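Local coordinates for protein C-domain type II peptide synthetase (Streptomyces globisporus, PDB 4ZNM) that is a condensation-domain protein of the type II peptide synthetase class, whose fold is related to that of the CoA-dependent acyltransferases, at residues G40-M45 and T79-E84; E91-G96 and R132-L137; A274-L279 and I289-F294. All coordinates share one frame; numbering follows the deposited sequence.

Contact 1: residues G40-M45 and T79-E84; sequences GPFGPM and TSLVRE
Phe42 and Leu81 make the apolar part of this contact. A single methyl does the touching: Leu81 CD1 comes up to the rim of the Phe42 ring, close to the ring plane, at 3.8 Å from CE1 and 4.0 Å from CD1, so that methyl meets ring edge, with both residues buried. Phe42 CG lies anti to its own carbonyl carbon (chi1 -59°), which sends the ring out of the loop 40-45 toward strand 79-84. The ring also stacks with that of His88, on the partner strand 87-92 of the hairpin, and touches Leu27 and Cys28 of helix 22-28.

A charged side chain only grazes the contact. Arg83, extended beyond CG, brings its end nearer to the loop, and its NH1 stops 4.5 Å from Phe42 CB, with the guanidinium oblique to that carbon. The actual polar interaction of this group is a salt bridge from NH1 to Asp31 OD1, and Asp31 also touches Phe42.

Backbone bonds set up both sides. Gly43 N donates to Gly40 O at 2.9 Å, closing a type I turn with Pro41 and Phe42 at its corners, while Gly43 O accepts from His156 NE2. Strand 79-84 is bonded to 87-92 on one flank, and Leu81 also has a backbone bond with Val131.

The chemistry implies a join by dispersion forces, in which one leucine methyl meets a phenylalanine edge and the arginine charge is directed to Asp31 rather than to the ring.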
ATOM      1  N   GLY A  40      -8.031   9.599  10.511  1.00 24.41           N
ATOM      2  CA  GLY A  40      -8.324   8.260  10.047  1.00 23.97           C
ATOM      3  C   GLY A  40      -8.587   8.190   8.556  1.00 23.23           C
ATOM      4  O   GLY A  40      -8.320   9.133   7.815  1.00 22.85           O
ATOM      5  N   PRO A  41      -9.158   7.081   8.107  1.00 23.09           N
ATOM      6  CA  PRO A  41      -9.291   6.794   6.673  1.00 22.34           C
ATOM      7  C   PRO A  41     -10.194   7.740   5.888  1.00 23.13           C
ATOM      8  O   PRO A  41     -10.034   7.783   4.677  1.00 21.94           O
ATOM      9  CB  PRO A  41      -9.856   5.374   6.643  1.00 22.56           C
ATOM     10  CG  PRO A  41     -10.366   5.106   8.027  1.00 23.45           C
ATOM     11  CD  PRO A  41      -9.588   5.959   8.961  1.00 23.63           C
ATOM     12  N   PHE A  42     -11.098   8.482   6.540  1.00 23.66           N
ATOM     13  CA  PHE A  42     -11.904   9.443   5.819  1.00 23.97           C
ATOM     14  C   PHE A  42     -11.432  10.870   6.105  1.00 24.14           C
ATOM     15  O   PHE A  42     -12.085  11.850   5.756  1.00 24.59           O
ATOM     16  CB  PHE A  42     -13.390   9.218   6.158  1.00 25.06           C
ATOM     17  CG  PHE A  42     -13.825   7.846   5.798  1.00 24.92           C
ATOM     18  CD1 PHE A  42     -14.186   7.555   4.499  1.00 26.08           C
ATOM     19  CD2 PHE A  42     -13.764   6.818   6.728  1.00 25.20           C
ATOM     20  CE1 PHE A  42     -14.525   6.270   4.122  1.00 24.34           C
ATOM     21  CE2 PHE A  42     -14.122   5.516   6.375  1.00 26.65           C
ATOM     22  CZ  PHE A  42     -14.498   5.237   5.071  1.00 24.65           C
ATOM     23  N   GLY A  43     -10.270  10.974   6.739  1.00 23.80           N
ATOM     24  CA  GLY A  43      -9.635  12.256   6.932  1.00 23.87           C
ATOM     25  C   GLY A  43      -8.640  12.572   5.811  1.00 22.78           C
ATOM     26  O   GLY A  43      -8.352  11.741   4.939  1.00 21.95           O
ATOM     27  N   PRO A  44      -8.065  13.768   5.854  1.00 22.83           N
ATOM     28  CA  PRO A  44      -7.243  14.320   4.764  1.00 21.99           C
ATOM     29  C   PRO A  44      -5.826  13.776   4.741  1.00 25.01           C
ATOM     30  O   PRO A  44      -5.120  14.130   3.810  1.00 22.11           O
ATOM     31  CB  PRO A  44      -7.229  15.819   5.053  1.00 22.61           C
ATOM     32  CG  PRO A  44      -7.381  15.914   6.551  1.00 26.15           C
ATOM     33  CD  PRO A  44      -8.238  14.717   6.971  1.00 24.29           C
HETATM   34  N   MSE A  45      -5.411  12.958   5.712  1.00 21.17           N
HETATM   35  CA  MSE A  45      -4.070  12.372   5.638  1.00 22.41           C
HETATM   36  C   MSE A  45      -4.089  10.929   5.130  1.00 25.28           C
HETATM   37  O   MSE A  45      -3.032  10.277   5.015  1.00 23.61           O
HETATM   38  CB  MSE A  45      -3.369  12.453   7.008  1.00 22.23           C
HETATM   39  CG  MSE A  45      -3.145  13.855   7.525  1.00 32.40           C
HETATM   40 SE   MSE A  45      -1.984  14.937   6.278  0.81 34.07          SE
HETATM   41  CE  MSE A  45      -0.297  13.985   6.600  1.00 32.83           C
ATOM     42  N   THR A  79     -15.084  10.599  -7.094  1.00 22.54           N
ATOM     43  CA  THR A  79     -16.084  10.071  -6.150  1.00 23.75           C
ATOM     44  C   THR A  79     -15.779  10.510  -4.721  1.00 22.10           C
ATOM     45  O   THR A  79     -14.983   9.906  -4.020  1.00 24.55           O
ATOM     46  CB  THR A  79     -16.179   8.540  -6.226  1.00 25.07           C
ATOM     47  OG1 THR A  79     -16.447   8.159  -7.584  1.00 25.84           O
ATOM     48  CG2 THR A  79     -17.317   8.021  -5.390  1.00 24.19           C
ATOM     49  N   SER A  80     -16.422  11.597  -4.307  1.00 20.50           N
ATOM     50  CA  SER A  80     -16.292  12.057  -2.942  1.00 19.52           C
ATOM     51  C   SER A  80     -17.056  11.126  -1.996  1.00 19.32           C
ATOM     52  O   SER A  80     -17.956  10.390  -2.404  1.00 27.85           O
ATOM     53  CB  SER A  80     -16.836  13.476  -2.815  1.00 23.95           C
ATOM     54  OG  SER A  80     -18.237  13.474  -3.041  1.00 27.79           O
ATOM     55  N   LEU A  81     -16.685  11.189  -0.731  1.00 26.68           N
ATOM     56  CA  LEU A  81     -17.297  10.431   0.330  1.00 25.31           C
ATOM     57  C   LEU A  81     -17.673  11.424   1.433  1.00 29.45           C
ATOM     58  O   LEU A  81     -16.788  12.078   2.020  1.00 29.42           O
ATOM     59  CB  LEU A  81     -16.322   9.382   0.864  1.00 23.82           C
ATOM     60  CG  LEU A  81     -15.887   8.299  -0.121  1.00 26.03           C
ATOM     61  CD1 LEU A  81     -14.884   7.392   0.558  1.00 27.76           C
ATOM     62  CD2 LEU A  81     -17.067   7.485  -0.611  1.00 31.93           C
ATOM     63  N   VAL A  82     -18.959  11.568   1.705  1.00 27.52           N
ATOM     64  CA  VAL A  82     -19.387  12.543   2.707  1.00 31.41           C
ATOM     65  C   VAL A  82     -20.105  11.841   3.848  1.00 35.74           C
ATOM     66  O   VAL A  82     -20.792  10.839   3.629  1.00 34.44           O
ATOM     67  CB  VAL A  82     -20.282  13.623   2.086  1.00 38.01           C
ATOM     68  CG1 VAL A  82     -19.482  14.471   1.063  1.00 35.07           C
ATOM     69  CG2 VAL A  82     -21.517  12.990   1.467  1.00 37.33           C
ATOM     70  N   ARG A  83     -19.915  12.342   5.068  1.00 37.81           N
ATOM     71  CA  ARG A  83     -20.579  11.749   6.222  1.00 42.61           C
ATOM     72  C   ARG A  83     -22.067  11.927   6.090  1.00 39.15           C
ATOM     73  O   ARG A  83     -22.541  13.015   5.782  1.00 44.72           O
ATOM     74  CB  ARG A  83     -20.115  12.379   7.525  1.00 55.30           C
ATOM     75  CG  ARG A  83     -18.657  12.186   7.777  1.00 64.09           C
ATOM     76  CD  ARG A  83     -18.331  12.278   9.243  1.00 63.48           C
ATOM     77  NE  ARG A  83     -16.935  11.924   9.447  1.00 72.70           N
ATOM     78  CZ  ARG A  83     -16.503  10.754   9.907  1.00 74.43           C
ATOM     79  NH1 ARG A  83     -15.197  10.548  10.029  1.00 65.03           N
ATOM     80  NH2 ARG A  83     -17.359   9.799  10.254  1.00 83.22           N
ATOM     81  N   GLU A  84     -22.795  10.848   6.320  1.00 43.81           N
ATOM     82  CA  GLU A  84     -24.245  10.875   6.321  1.00 49.41           C
ATOM     83  C   GLU A  84     -24.741   9.757   7.221  1.00 51.37           C
ATOM     84  O   GLU A  84     -24.373   8.594   7.027  1.00 47.75           O
ATOM     85  CB  GLU A  84     -24.796  10.707   4.908  1.00 72.15           C
ATOM     86  CG  GLU A  84     -26.305  10.551   4.842  1.00 93.92           C
ATOM     87  CD  GLU A  84     -26.865  10.945   3.490  1.00 96.30           C
ATOM     88  OE1 GLU A  84     -26.632  10.197   2.519  1.00 97.06           O
ATOM     89  OE2 GLU A  84     -27.527  12.004   3.394  1.00 93.24           O
TER

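Contact 2: residues E91-G96 and R132-L137; sequences EILPAG and RELPLL. With NA (sodium ion), chain C.
Leu93 and Leu134 form the apolar centre of this surface contact, their side chains lying alongside with opposite headings. Leu93 CD1 lies 4.0 Å from Leu134 CG and 4.1 Å from Leu134 CD2. The other methyl of Leu134, CD1, reaches further, into the bend of the chain after strand 87-92: it sits 3.3 Å from Pro94 O and 3.8 Å from Gly96 N. In both leucines CG stands anti to the carbonyl carbon (chi1 -53° in Leu93, -55° in Leu134), and each side chain is thereby aimed at the other segment.

The next shell is a sodium ion on the far side of the loop 132-137. From Leu134 CA the side chain runs one way and the metal lies roughly the other way. Glu133 O and Pro135 O, the carbonyls flanking Leu134, each bind sodium at 2.3 Å and subtend about 100° there. A water ligand stands 2.2 Å from the sodium, and Ser130 completes the set with its O and OG. The Glu133 carboxylate points elsewhere, so the metal is held by neutral oxygens alone.

Further out, the peptide before Pro135 is cis, which bends the chain between the two carbonyl ligands, and Leu136 has a backbone bond with His156. In the same loop Arg132 NH1 forms a salt bridge with Asp38; across the contact, Leu93 O accepts from Arg78 NH1.

The chemistry implies a loop with two faces: backbone oxygens wrapped round a cation, and between them one leucine projecting away from the metal, toward segment 91-96, to join the chain that leaves the hairpin by hydrocarbon contact.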
ATOM      1  N   GLU A  91     -20.488   9.947  -3.810  1.00 24.76           N
ATOM      2  CA  GLU A  91     -21.177  10.644  -4.877  1.00 27.69           C
ATOM      3  C   GLU A  91     -20.197  10.948  -5.997  1.00 21.95           C
ATOM      4  O   GLU A  91     -19.117  11.504  -5.756  1.00 24.28           O
ATOM      5  CB  GLU A  91     -21.818  11.928  -4.387  1.00 34.04           C
ATOM      6  CG  GLU A  91     -22.573  12.622  -5.531  1.00 46.47           C
ATOM      7  CD  GLU A  91     -23.346  13.848  -5.068  1.00 58.71           C
ATOM      8  OE1 GLU A  91     -23.259  14.167  -3.863  1.00 56.49           O
ATOM      9  OE2 GLU A  91     -24.032  14.486  -5.908  1.00 62.61           O
ATOM     10  N   ILE A  92     -20.561  10.560  -7.215  1.00 25.70           N
ATOM     11  CA  ILE A  92     -19.692  10.772  -8.374  1.00 31.17           C
ATOM     12  C   ILE A  92     -19.947  12.168  -8.907  1.00 33.89           C
ATOM     13  O   ILE A  92     -21.036  12.459  -9.362  1.00 32.28           O
ATOM     14  CB  ILE A  92     -19.931   9.728  -9.478  1.00 30.54           C
ATOM     15  CG1 ILE A  92     -19.670   8.319  -8.937  1.00 27.98           C
ATOM     16  CG2 ILE A  92     -19.010  10.008 -10.701  1.00 27.24           C
ATOM     17  CD1 ILE A  92     -19.966   7.199  -9.927  1.00 32.12           C
ATOM     18  N   LEU A  93     -18.929  13.016  -8.872  1.00 27.70           N
ATOM     19  CA  LEU A  93     -19.074  14.420  -9.265  1.00 29.85           C
ATOM     20  C   LEU A  93     -18.451  14.684 -10.630  1.00 27.84           C
ATOM     21  O   LEU A  93     -17.640  13.886 -11.106  1.00 28.65           O
ATOM     22  CB  LEU A  93     -18.424  15.336  -8.206  1.00 28.18           C
ATOM     23  CG  LEU A  93     -18.912  15.101  -6.777  1.00 28.24           C
ATOM     24  CD1 LEU A  93     -17.950  15.683  -5.775  1.00 32.38           C
ATOM     25  CD2 LEU A  93     -20.307  15.665  -6.601  1.00 35.94           C
ATOM     26  N   PRO A  94     -18.836  15.799 -11.261  1.00 28.79           N
ATOM     27  CA  PRO A  94     -18.091  16.305 -12.424  1.00 35.71           C
ATOM     28  C   PRO A  94     -16.667  16.706 -12.033  1.00 30.35           C
ATOM     29  O   PRO A  94     -16.474  17.234 -10.934  1.00 32.25           O
ATOM     30  CB  PRO A  94     -18.906  17.527 -12.869  1.00 32.70           C
ATOM     31  CG  PRO A  94     -20.201  17.457 -12.150  1.00 35.50           C
ATOM     32  CD  PRO A  94     -19.949  16.695 -10.886  1.00 29.72           C
ATOM     33  N   ALA A  95     -15.691  16.452 -12.900  1.00 28.62           N
ATOM     34  CA  ALA A  95     -14.289  16.798 -12.623  1.00 27.62           C
ATOM     35  C   ALA A  95     -14.150  18.259 -12.238  1.00 27.01           C
ATOM     36  O   ALA A  95     -14.865  19.123 -12.763  1.00 31.14           O
ATOM     37  CB  ALA A  95     -13.408  16.503 -13.851  1.00 25.70           C
ATOM     38  N   GLY A  96     -13.253  18.554 -11.308  1.00 28.33           N
ATOM     39  CA  GLY A  96     -13.029  19.954 -10.963  1.00 24.71           C
ATOM     40  C   GLY A  96     -12.027  20.571 -11.960  1.00 24.61           C
ATOM     41  O   GLY A  96     -11.599  19.930 -12.913  1.00 24.41           O
ATOM     42  N   ARG A 132     -13.854  14.626   1.156  1.00 23.27           N
ATOM     43  CA  ARG A 132     -15.221  15.158   1.224  1.00 28.49           C
ATOM     44  C   ARG A 132     -15.537  16.084   0.052  1.00 30.69           C
ATOM     45  O   ARG A 132     -16.701  16.374  -0.226  1.00 28.17           O
ATOM     46  CB  ARG A 132     -15.446  15.885   2.556  1.00 27.53           C
ATOM     47  CG  ARG A 132     -15.503  14.883   3.714  1.00 25.22           C
ATOM     48  CD  ARG A 132     -16.131  15.457   5.003  1.00 28.69           C
ATOM     49  NE  ARG A 132     -15.303  16.551   5.513  1.00 36.68           N
ATOM     50  CZ  ARG A 132     -14.262  16.391   6.328  1.00 38.41           C
ATOM     51  NH1 ARG A 132     -13.570  17.447   6.738  1.00 40.04           N
ATOM     52  NH2 ARG A 132     -13.909  15.179   6.745  1.00 35.49           N
ATOM     53  N   GLU A 133     -14.508  16.532  -0.657  1.00 22.86           N
ATOM     54  CA  GLU A 133     -14.737  17.290  -1.889  1.00 23.90           C
ATOM     55  C   GLU A 133     -13.544  17.177  -2.802  1.00 26.10           C
ATOM     56  O   GLU A 133     -12.479  16.832  -2.359  1.00 22.90           O
ATOM     57  CB  GLU A 133     -15.033  18.773  -1.589  1.00 33.36           C
ATOM     58  CG  GLU A 133     -13.881  19.567  -1.047  1.00 49.55           C
ATOM     59  CD  GLU A 133     -13.760  19.501   0.455  1.00 87.57           C
ATOM     60  OE1 GLU A 133     -14.637  18.897   1.104  1.00107.44           O
ATOM     61  OE2 GLU A 133     -12.785  20.065   0.994  1.00100.86           O
ATOM     62  N   LEU A 134     -13.729  17.476  -4.077  1.00 22.03           N
ATOM     63  CA  LEU A 134     -12.616  17.422  -5.029  1.00 26.96           C
ATOM     64  C   LEU A 134     -11.585  18.507  -4.664  1.00 24.92           C
ATOM     65  O   LEU A 134     -11.946  19.497  -4.051  1.00 25.40           O
ATOM     66  CB  LEU A 134     -13.141  17.596  -6.450  1.00 30.08           C
ATOM     67  CG  LEU A 134     -14.254  16.604  -6.855  1.00 27.89           C
ATOM     68  CD1 LEU A 134     -14.589  16.680  -8.316  1.00 31.41           C
ATOM     69  CD2 LEU A 134     -13.902  15.151  -6.492  1.00 25.10           C
ATOM     70  N   PRO A 135     -10.307  18.313  -5.030  1.00 24.86           N
ATOM     71  CA  PRO A 135      -9.837  17.165  -5.815  1.00 20.21           C
ATOM     72  C   PRO A 135      -9.548  15.936  -4.953  1.00 19.62           C
ATOM     73  O   PRO A 135      -9.357  16.041  -3.754  1.00 20.95           O
ATOM     74  CB  PRO A 135      -8.555  17.682  -6.453  1.00 21.68           C
ATOM     75  CG  PRO A 135      -7.987  18.617  -5.422  1.00 24.46           C
ATOM     76  CD  PRO A 135      -9.208  19.271  -4.759  1.00 27.13           C
ATOM     77  N   LEU A 136      -9.515  14.781  -5.598  1.00 18.03           N
ATOM     78  CA  LEU A 136      -9.049  13.556  -4.990  1.00 20.09           C
ATOM     79  C   LEU A 136      -7.671  13.150  -5.526  1.00 22.90           C
ATOM     80  O   LEU A 136      -7.118  12.121  -5.122  1.00 21.05           O
ATOM     81  CB  LEU A 136     -10.066  12.462  -5.264  1.00 19.54           C
ATOM     82  CG  LEU A 136     -11.440  12.708  -4.619  1.00 21.35           C
ATOM     83  CD1 LEU A 136     -12.359  11.578  -5.026  1.00 24.75           C
ATOM     84  CD2 LEU A 136     -11.311  12.798  -3.120  1.00 24.93           C
ATOM     85  N   LEU A 137      -7.131  13.950  -6.459  1.00 20.72           N
ATOM     86  CA  LEU A 137      -5.809  13.713  -7.033  1.00 19.96           C
ATOM     87  C   LEU A 137      -5.179  15.075  -7.228  1.00 21.99           C
ATOM     88  O   LEU A 137      -5.815  15.936  -7.799  1.00 21.66           O
ATOM     89  CB  LEU A 137      -5.896  12.976  -8.373  1.00 20.74           C
ATOM     90  CG  LEU A 137      -4.629  12.857  -9.228  1.00 24.80           C
ATOM     91  CD1 LEU A 137      -3.617  11.862  -8.625  1.00 24.58           C
ATOM     92  CD2 LEU A 137      -4.963  12.422 -10.682  1.00 23.60           C
TER
HETATM   93 NA    NA C 501     -10.276  16.732  -1.774  1.00 23.63          NA
HETATM   94  O   HOH W   1      -9.022  18.523  -1.241  1.00 30.08           O

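Contact 3: residues A274-L279 and I289-F294; sequences AAYQVL and ITVPTF
Tyr276 OH is hydrogen-bonded to Ser369 OG, a polar anchor at the end of a ring whose edge faces Val291. This is helix-on-strand packing in the C-terminal half of a condensation domain: helix 268-284 turns back through a short connection into strand 288-295, which pairs antiparallel with strand 312-319. The helical bond from Leu279 N to Ala275 O, 2.9 Å long, spans Tyr276, Gln277 and Val278. Ile289 and Val291 point toward the helix, while Thr290 between them points away, the usual alternation of a strand with one face against a helix.

Tyr276 is the aromatic half of the contact. Its CG is trans to the backbone N (chi1 -171°), which brings the ring's edge up to the strand. That edge, at CE2, meets Val291 CG1 at 4.0 Å, with the methyl near the ring plane and the two side chains at about a right angle. The ring has partners in other directions as well: it stacks with Phe371 and sits edge-to-face with Trp412. Together with the bond to Ser369, these partners probably restrict the ring's rotation.

Gln277 supplies the other half, and its CA lies 7.1 Å from that of Ile289. Its chain is extended beyond CG, so that the amide reaches the strand and OE1 rests against Ile289 CG2 at 3.9 Å, a van der Waals approach to a methyl. The same side chain also touches Thr318 of strand 312-319 and Leu320 in the loop that follows.

Ile289 also reaches the helix backbone with its longer branch: the terminal CD1 methyl lies 3.5 Å from Gln277 O.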
ATOM      1  N   ALA A 274       7.915 -14.996   6.089  1.00 25.44           N
ATOM      2  CA  ALA A 274       8.460 -16.007   7.019  1.00 23.60           C
ATOM      3  C   ALA A 274       9.419 -15.411   8.027  1.00 23.75           C
ATOM      4  O   ALA A 274       9.356 -15.737   9.217  1.00 24.82           O
ATOM      5  CB  ALA A 274       9.171 -17.122   6.255  1.00 29.22           C
ATOM      6  N   ALA A 275      10.354 -14.580   7.552  1.00 25.98           N
ATOM      7  CA  ALA A 275      11.317 -13.951   8.453  1.00 23.99           C
ATOM      8  C   ALA A 275      10.588 -13.069   9.479  1.00 23.19           C
ATOM      9  O   ALA A 275      11.028 -12.942  10.627  1.00 23.31           O
ATOM     10  CB  ALA A 275      12.326 -13.128   7.688  1.00 25.64           C
ATOM     11  N   TYR A 276       9.499 -12.439   9.064  1.00 24.51           N
ATOM     12  CA  TYR A 276       8.712 -11.604  10.002  1.00 23.59           C
ATOM     13  C   TYR A 276       8.104 -12.476  11.101  1.00 23.70           C
ATOM     14  O   TYR A 276       8.072 -12.109  12.285  1.00 30.67           O
ATOM     15  CB  TYR A 276       7.617 -10.838   9.264  1.00 21.19           C
ATOM     16  CG  TYR A 276       6.925  -9.816  10.121  1.00 23.99           C
ATOM     17  CD1 TYR A 276       7.660  -8.865  10.799  1.00 23.42           C
ATOM     18  CD2 TYR A 276       5.544  -9.803  10.255  1.00 22.82           C
ATOM     19  CE1 TYR A 276       7.056  -7.930  11.583  1.00 23.29           C
ATOM     20  CE2 TYR A 276       4.919  -8.840  11.035  1.00 26.68           C
ATOM     21  CZ  TYR A 276       5.693  -7.900  11.680  1.00 19.93           C
ATOM     22  OH  TYR A 276       5.138  -6.929  12.471  1.00 26.51           O
ATOM     23  N   GLN A 277       7.637 -13.647  10.708  1.00 25.73           N
ATOM     24  CA  GLN A 277       7.063 -14.571  11.675  1.00 22.72           C
ATOM     25  C   GLN A 277       8.109 -15.017  12.666  1.00 27.34           C
ATOM     26  O   GLN A 277       7.844 -15.099  13.888  1.00 23.81           O
ATOM     27  CB  GLN A 277       6.448 -15.768  10.970  1.00 25.31           C
ATOM     28  CG  GLN A 277       5.279 -15.372  10.127  1.00 27.85           C
ATOM     29  CD  GLN A 277       4.527 -16.545   9.577  1.00 42.51           C
ATOM     30  OE1 GLN A 277       3.577 -17.032  10.189  1.00 60.64           O
ATOM     31  NE2 GLN A 277       4.931 -16.997   8.412  1.00 34.88           N
ATOM     32  N   VAL A 278       9.303 -15.302  12.158  1.00 23.32           N
ATOM     33  CA  VAL A 278      10.411 -15.678  13.025  1.00 25.17           C
ATOM     34  C   VAL A 278      10.686 -14.537  14.003  1.00 26.27           C
ATOM     35  O   VAL A 278      10.883 -14.762  15.196  1.00 26.30           O
ATOM     36  CB  VAL A 278      11.671 -16.061  12.221  1.00 24.79           C
ATOM     37  CG1 VAL A 278      12.859 -16.307  13.122  1.00 25.71           C
ATOM     38  CG2 VAL A 278      11.428 -17.334  11.449  1.00 25.18           C
ATOM     39  N   LEU A 279      10.703 -13.314  13.499  1.00 25.45           N
ATOM     40  CA  LEU A 279      10.935 -12.151  14.350  1.00 23.56           C
ATOM     41  C   LEU A 279       9.866 -12.038  15.440  1.00 26.53           C
ATOM     42  O   LEU A 279      10.196 -11.822  16.585  1.00 25.91           O
ATOM     43  CB  LEU A 279      10.927 -10.865  13.536  1.00 24.65           C
ATOM     44  CG  LEU A 279      11.066  -9.547  14.321  1.00 29.58           C
ATOM     45  CD1 LEU A 279      12.448  -9.420  14.949  1.00 27.42           C
ATOM     46  CD2 LEU A 279      10.795  -8.390  13.418  1.00 28.27           C
ATOM     47  N   ILE A 289       0.867 -18.186  15.039  1.00 29.68           N
ATOM     48  CA  ILE A 289       1.056 -16.813  14.618  1.00 28.62           C
ATOM     49  C   ILE A 289       0.090 -16.415  13.518  1.00 32.42           C
ATOM     50  O   ILE A 289       0.123 -16.957  12.401  1.00 34.04           O
ATOM     51  CB  ILE A 289       2.513 -16.602  14.174  1.00 32.32           C
ATOM     52  CG1 ILE A 289       3.432 -16.744  15.396  1.00 35.87           C
ATOM     53  CG2 ILE A 289       2.689 -15.247  13.517  1.00 32.47           C
ATOM     54  CD1 ILE A 289       4.871 -16.425  15.105  1.00 40.20           C
ATOM     55  N   THR A 290      -0.760 -15.447  13.822  1.00 26.22           N
ATOM     56  CA  THR A 290      -1.652 -14.918  12.813  1.00 25.20           C
ATOM     57  C   THR A 290      -1.314 -13.446  12.536  1.00 24.33           C
ATOM     58  O   THR A 290      -1.420 -12.597  13.419  1.00 24.28           O
ATOM     59  CB  THR A 290      -3.143 -15.026  13.236  1.00 25.17           C
ATOM     60  OG1 THR A 290      -3.496 -16.391  13.472  1.00 30.46           O
ATOM     61  CG2 THR A 290      -4.037 -14.473  12.162  1.00 24.23           C
ATOM     62  N   VAL A 291      -0.956 -13.172  11.294  1.00 23.74           N
ATOM     63  CA  VAL A 291      -0.557 -11.830  10.834  1.00 24.21           C
ATOM     64  C   VAL A 291      -1.281 -11.550   9.529  1.00 23.29           C
ATOM     65  O   VAL A 291      -1.258 -12.368   8.619  1.00 23.58           O
ATOM     66  CB  VAL A 291       0.969 -11.702  10.655  1.00 28.23           C
ATOM     67  CG1 VAL A 291       1.350 -10.306  10.083  1.00 25.40           C
ATOM     68  CG2 VAL A 291       1.662 -11.902  11.976  1.00 30.90           C
ATOM     69  N   PRO A 292      -1.935 -10.399   9.431  1.00 22.98           N
ATOM     70  CA  PRO A 292      -2.623 -10.093   8.186  1.00 23.96           C
ATOM     71  C   PRO A 292      -1.670  -9.524   7.151  1.00 27.40           C
ATOM     72  O   PRO A 292      -0.648  -8.898   7.488  1.00 24.44           O
ATOM     73  CB  PRO A 292      -3.655  -9.022   8.594  1.00 28.19           C
ATOM     74  CG  PRO A 292      -3.102  -8.415   9.818  1.00 31.37           C
ATOM     75  CD  PRO A 292      -2.264  -9.431  10.496  1.00 23.98           C
ATOM     76  N   THR A 293      -2.001  -9.774   5.895  1.00 25.77           N
ATOM     77  CA  THR A 293      -1.372  -9.085   4.789  1.00 24.37           C
ATOM     78  C   THR A 293      -2.489  -8.335   4.102  1.00 26.12           C
ATOM     79  O   THR A 293      -3.650  -8.476   4.496  1.00 24.09           O
ATOM     80  CB  THR A 293      -0.669 -10.078   3.805  1.00 23.83           C
ATOM     81  OG1 THR A 293       0.205  -9.355   2.925  1.00 26.91           O
ATOM     82  CG2 THR A 293      -1.685 -10.853   2.980  1.00 27.39           C
ATOM     83  N   PHE A 294      -2.151  -7.557   3.076  1.00 24.49           N
ATOM     84  CA  PHE A 294      -3.149  -7.044   2.136  1.00 28.21           C
ATOM     85  C   PHE A 294      -2.910  -7.754   0.825  1.00 28.14           C
ATOM     86  O   PHE A 294      -1.800  -7.706   0.266  1.00 27.76           O
ATOM     87  CB  PHE A 294      -3.042  -5.526   1.899  1.00 22.60           C
ATOM     88  CG  PHE A 294      -3.685  -4.687   2.937  1.00 25.20           C
ATOM     89  CD1 PHE A 294      -5.062  -4.551   2.981  1.00 26.52           C
ATOM     90  CD2 PHE A 294      -2.910  -3.959   3.823  1.00 27.33           C
ATOM     91  CE1 PHE A 294      -5.663  -3.735   3.907  1.00 27.89           C
ATOM     92  CE2 PHE A 294      -3.491  -3.152   4.769  1.00 27.42           C
ATOM     93  CZ  PHE A 294      -4.879  -3.038   4.828  1.00 29.78           C
TER

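How the contacts relate
Contacts 1 and 2 are neighbours, their centres 12 Å apart, and share the hairpin of strands 79-84 and 87-92; a probable hydrogen bond from Glu91 N to Ser80 O, 2.9 Å, ties them directly. They also pack where Leu136 CD1 lies 3.3 Å from Thr79 O. The sodium ion bound within contact 2 is about 10 Å from the side chain of Leu81, and the ligands come from Ser130, Glu133, Pro135 and water, none of them in contact 1. Contact 3 stands apart: its centre is 30 Å from that of contact 1 and 37 Å from that of contact 2, on the opposite side of the chain's centre from contact 2.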